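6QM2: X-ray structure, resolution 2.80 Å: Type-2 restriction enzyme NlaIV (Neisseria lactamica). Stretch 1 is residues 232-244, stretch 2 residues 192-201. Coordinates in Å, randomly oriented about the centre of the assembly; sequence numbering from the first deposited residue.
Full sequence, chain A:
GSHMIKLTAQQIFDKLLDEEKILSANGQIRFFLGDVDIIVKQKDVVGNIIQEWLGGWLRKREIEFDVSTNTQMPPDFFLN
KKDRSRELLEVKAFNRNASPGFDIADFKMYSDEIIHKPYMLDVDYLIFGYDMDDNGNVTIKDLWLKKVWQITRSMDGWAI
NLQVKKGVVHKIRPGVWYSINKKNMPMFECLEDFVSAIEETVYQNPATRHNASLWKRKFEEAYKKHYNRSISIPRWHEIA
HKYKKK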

# COMPACT_ATOMS: atom_id res chain seq x y z
N SER A 232 -15.70 32.46 -24.25
CA SER A 232 -17.08 32.63 -23.80
C SER A 232 -17.56 31.35 -23.11
O SER A 232 -17.73 30.30 -23.76
CB SER A 232 -17.99 32.99 -24.98
OG SER A 232 -19.18 33.61 -24.52
N ILE A 233 -17.73 31.43 -21.79
CA ILE A 233 -18.22 30.33 -20.98
C ILE A 233 -19.75 30.41 -20.95
O ILE A 233 -20.30 31.37 -20.42
CB ILE A 233 -17.68 30.40 -19.53
CG1 ILE A 233 -16.14 30.43 -19.52
CG2 ILE A 233 -18.21 29.24 -18.68
CD1 ILE A 233 -15.47 29.28 -20.26
N PRO A 234 -20.45 29.41 -21.53
CA PRO A 234 -21.91 29.47 -21.48
C PRO A 234 -22.46 29.29 -20.06
O PRO A 234 -21.77 28.75 -19.20
CB PRO A 234 -22.34 28.30 -22.37
CG PRO A 234 -21.20 27.35 -22.35
CD PRO A 234 -19.96 28.19 -22.21
N ARG A 235 -23.68 29.78 -19.82
CA ARG A 235 -24.37 29.53 -18.55
C ARG A 235 -24.69 28.04 -18.47
O ARG A 235 -25.08 27.45 -19.47
CB ARG A 235 -25.65 30.35 -18.43
CG ARG A 235 -25.43 31.84 -18.19
CD ARG A 235 -26.70 32.54 -17.68
NE ARG A 235 -27.89 32.20 -18.48
CZ ARG A 235 -28.97 31.51 -18.07
NH1 ARG A 235 -29.96 31.29 -18.93
NH2 ARG A 235 -29.09 31.05 -16.82
N TRP A 236 -24.51 27.45 -17.29
CA TRP A 236 -24.73 26.01 -17.11
C TRP A 236 -26.18 25.62 -17.36
O TRP A 236 -26.45 24.58 -17.97
CB TRP A 236 -24.30 25.56 -15.71
CG TRP A 236 -24.57 24.10 -15.44
CD1 TRP A 236 -25.43 23.58 -14.51
CD2 TRP A 236 -23.99 22.98 -16.12
NE1 TRP A 236 -25.41 22.21 -14.56
CE2 TRP A 236 -24.53 21.81 -15.53
CE3 TRP A 236 -23.06 22.84 -17.15
CZ2 TRP A 236 -24.18 20.52 -15.95
CZ3 TRP A 236 -22.70 21.56 -17.57
CH2 TRP A 236 -23.26 20.42 -16.97
N HIS A 237 -27.11 26.47 -16.91
CA HIS A 237 -28.54 26.24 -17.12
C HIS A 237 -28.91 26.00 -18.59
O HIS A 237 -29.74 25.14 -18.88
CB HIS A 237 -29.35 27.42 -16.55
CG HIS A 237 -30.81 27.14 -16.44
ND1 HIS A 237 -31.36 26.47 -15.36
CD2 HIS A 237 -31.85 27.45 -17.26
CE1 HIS A 237 -32.67 26.38 -15.53
NE2 HIS A 237 -32.99 26.96 -16.67
N GLU A 238 -28.29 26.75 -19.50
CA GLU A 238 -28.54 26.59 -20.95
C GLU A 238 -28.03 25.26 -21.51
O GLU A 238 -28.69 24.67 -22.36
CB GLU A 238 -27.92 27.75 -21.75
CG GLU A 238 -28.54 29.12 -21.49
CD GLU A 238 -30.03 29.18 -21.81
OE1 GLU A 238 -30.79 29.79 -21.02
OE2 GLU A 238 -30.45 28.61 -22.85
N ILE A 239 -26.86 24.81 -21.05
CA ILE A 239 -26.21 23.61 -21.61
C ILE A 239 -26.38 22.32 -20.79
O ILE A 239 -25.99 21.25 -21.26
CB ILE A 239 -24.70 23.83 -21.87
CG1 ILE A 239 -23.94 24.19 -20.58
CG2 ILE A 239 -24.50 24.91 -22.92
CD1 ILE A 239 -22.45 23.92 -20.67
N ALA A 240 -26.95 22.43 -19.60
CA ALA A 240 -27.10 21.28 -18.69
C ALA A 240 -27.79 20.08 -19.34
O ALA A 240 -27.37 18.95 -19.12
CB ALA A 240 -27.85 21.69 -17.42
N HIS A 241 -28.83 20.34 -20.14
CA HIS A 241 -29.60 19.28 -20.81
C HIS A 241 -28.75 18.28 -21.62
O HIS A 241 -29.08 17.10 -21.68
CB HIS A 241 -30.70 19.87 -21.71
CG HIS A 241 -30.19 20.60 -22.91
ND1 HIS A 241 -29.81 19.96 -24.07
CD2 HIS A 241 -30.01 21.93 -23.15
CE1 HIS A 241 -29.42 20.85 -24.96
NE2 HIS A 241 -29.53 22.05 -24.43
N LYS A 242 -27.65 18.75 -22.21
CA LYS A 242 -26.74 17.88 -22.97
C LYS A 242 -26.06 16.81 -22.11
O LYS A 242 -25.66 15.77 -22.64
CB LYS A 242 -25.65 18.71 -23.67
CG LYS A 242 -26.15 19.70 -24.72
CD LYS A 242 -25.02 20.24 -25.58
CE LYS A 242 -24.07 21.14 -24.79
NZ LYS A 242 -22.99 21.70 -25.64
N TYR A 243 -25.92 17.09 -20.81
CA TYR A 243 -25.13 16.26 -19.89
C TYR A 243 -25.93 15.54 -18.79
O TYR A 243 -25.42 14.61 -18.17
CB TYR A 243 -24.03 17.14 -19.29
CG TYR A 243 -23.15 17.75 -20.36
CD1 TYR A 243 -22.35 16.94 -21.17
CD2 TYR A 243 -23.14 19.13 -20.61
CE1 TYR A 243 -21.56 17.47 -22.17
CE2 TYR A 243 -22.35 19.68 -21.61
CZ TYR A 243 -21.55 18.84 -22.39
OH TYR A 243 -20.76 19.36 -23.39
N LYS A 244 -27.18 15.96 -18.55
CA LYS A 244 -28.06 15.32 -17.56
C LYS A 244 -28.95 14.30 -18.27
O LYS A 244 -28.74 14.00 -19.45
CB LYS A 244 -28.91 16.39 -16.86
CG LYS A 244 -28.12 17.46 -16.12
CD LYS A 244 -27.55 16.98 -14.80
CE LYS A 244 -27.06 18.17 -13.98
NZ LYS A 244 -26.51 17.78 -12.66
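Stretch 2 (192-201) EDFVSAIEET

Stretch 2 is helical throughout, residues 192-201 of a longer helix, with regular backbone bonds such as Ser-196 N to Glu-192 O (2.8 Å) and Glu-199 N to Val-195 O (2.8 Å). Stretch 1 approaches it as an extended segment, Ser-232 to Arg-235, and then turns into a helix at Trp-236, with Arg-235 at the N-cap position. The extended segment advances in the same sense as the helix of stretch 2: the CA atoms of Ile-233 and Glu-192 lie 5.2 Å apart, and those of Trp-236 and Ser-196 5.4 Å. Together the stretches bury 599 Å², both sides summed.

Ser-196 anchors the turn. Its chi1 is t, its CA-to-CB bond points toward stretch 1, and its OG donates a hydrogen bond to Pro-234 O (2.7 Å). The same OG lies 3.2 Å from Trp-236 N, but the angle is too poor for a hydrogen bond. Water 2 instead accepts a weak bond from Trp-236 N (3.2 Å) and donates to Ser-196 O (3.0 Å), so it links the start of one helix to the backbone of the other.

Before the turn, Ile-233 (chi1 and chi2 both m) leaves its backbone sideways, yet its end comes nearer the helix: CD1 packs on Val-195 CG1 at 3.6 Å, while CG2 rests 3.6 Å from Ser-196 CA. Pro-234 packs alongside, its CD 3.8 Å from Glu-192 CB and its CG 3.7 Å from Asp-193 OD1. At the upstream end, Ser-232 N donates to water 1 (2.6 Å), which in turn gives a weak bond to Glu-192 OE2 (3.4 Å).

The CA-to-CB bond of Trp-236 (chi1 t) points toward the helix, and one ring face lies over Ala-197, whose CB sits 4.2 Å from the centroid of the six-membered ring of Trp-236, 26° off the normal, a CH-pi contact. Farther along the helix, Glu-200 CG reaches within 3.7 Å of Trp-236 CD1.

Asp-193 gathers the later part of stretch 1. Its OD2 accepts a hydrogen bond from Tyr-243 OH (2.5 Å), near the plane of the tyrosine ring, and another from Lys-242 NZ (2.9 Å) that is part of a salt bridge. Two donors thus converge on a single carboxylate oxygen, while Asp-193 OD1 lies 3.4 Å from Ile-239 CD1. Residues well beyond the turn thus meet the beginning of stretch 2 through their side chains.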

# COMPACT_ATOMS: atom_id res chain seq x y z
N GLU A 192 -15.21 24.75 -22.86
CA GLU A 192 -16.12 25.79 -22.36
C GLU A 192 -17.22 25.20 -21.48
O GLU A 192 -17.55 25.77 -20.43
CB GLU A 192 -16.76 26.59 -23.52
CG GLU A 192 -15.81 27.55 -24.24
CD GLU A 192 -14.98 26.92 -25.35
OE1 GLU A 192 -15.12 25.70 -25.61
OE2 GLU A 192 -14.17 27.64 -25.98
N ASP A 193 -17.76 24.05 -21.89
CA ASP A 193 -18.81 23.36 -21.13
C ASP A 193 -18.29 22.83 -19.79
O ASP A 193 -18.96 23.01 -18.77
CB ASP A 193 -19.42 22.21 -21.95
CG ASP A 193 -20.23 22.70 -23.16
OD1 ASP A 193 -20.38 23.92 -23.36
OD2 ASP A 193 -20.72 21.84 -23.92
N PHE A 194 -17.12 22.19 -19.81
CA PHE A 194 -16.43 21.77 -18.57
C PHE A 194 -16.28 22.93 -17.59
O PHE A 194 -16.63 22.81 -16.42
CB PHE A 194 -15.06 21.16 -18.90
CG PHE A 194 -14.20 20.85 -17.70
CD1 PHE A 194 -14.37 19.66 -17.00
CD2 PHE A 194 -13.22 21.73 -17.26
CE1 PHE A 194 -13.58 19.37 -15.89
CE2 PHE A 194 -12.44 21.45 -16.16
CZ PHE A 194 -12.61 20.26 -15.47
N VAL A 195 -15.79 24.06 -18.09
CA VAL A 195 -15.58 25.24 -17.26
C VAL A 195 -16.92 25.78 -16.75
O VAL A 195 -17.01 26.21 -15.60
CB VAL A 195 -14.78 26.34 -18.00
CG1 VAL A 195 -14.71 27.64 -17.19
CG2 VAL A 195 -13.36 25.86 -18.32
N SER A 196 -17.94 25.75 -17.61
CA SER A 196 -19.30 26.15 -17.21
C SER A 196 -19.81 25.30 -16.05
O SER A 196 -20.44 25.82 -15.12
CB SER A 196 -20.29 26.05 -18.37
OG SER A 196 -21.60 26.41 -17.96
N ALA A 197 -19.53 23.99 -16.10
CA ALA A 197 -19.86 23.08 -15.00
C ALA A 197 -19.11 23.47 -13.73
O ALA A 197 -19.72 23.53 -12.66
CB ALA A 197 -19.55 21.64 -15.39
N ILE A 198 -17.80 23.74 -13.86
CA ILE A 198 -16.98 24.17 -12.71
C ILE A 198 -17.57 25.44 -12.11
O ILE A 198 -17.77 25.51 -10.90
CB ILE A 198 -15.49 24.43 -13.08
CG1 ILE A 198 -14.78 23.15 -13.58
CG2 ILE A 198 -14.73 25.01 -11.89
CD1 ILE A 198 -14.57 22.07 -12.54
N GLU A 199 -17.88 26.43 -12.95
CA GLU A 199 -18.45 27.70 -12.49
C GLU A 199 -19.67 27.49 -11.61
O GLU A 199 -19.76 28.06 -10.53
CB GLU A 199 -18.83 28.60 -13.67
CG GLU A 199 -19.27 30.01 -13.28
CD GLU A 199 -20.05 30.73 -14.36
OE1 GLU A 199 -19.87 30.42 -15.56
OE2 GLU A 199 -20.84 31.63 -14.00
N GLU A 200 -20.61 26.68 -12.09
CA GLU A 200 -21.86 26.45 -11.37
C GLU A 200 -21.62 25.64 -10.10
O GLU A 200 -22.16 25.97 -9.04
CB GLU A 200 -22.91 25.78 -12.27
CG GLU A 200 -24.32 25.75 -11.70
CD GLU A 200 -24.83 27.12 -11.29
OE1 GLU A 200 -24.51 28.12 -11.98
OE2 GLU A 200 -25.56 27.20 -10.28
N THR A 201 -20.79 24.60 -10.21
CA THR A 201 -20.39 23.80 -9.05
C THR A 201 -19.81 24.66 -7.92
O THR A 201 -20.04 24.36 -6.75
CB THR A 201 -19.36 22.72 -9.44
OG1 THR A 201 -19.85 21.96 -10.55
CG2 THR A 201 -19.10 21.76 -8.28
O HOH W 1 -15.60 30.69 -26.21
O HOH W 2 -22.07 28.29 -15.41
O HOH W 3 -21.47 31.14 -17.49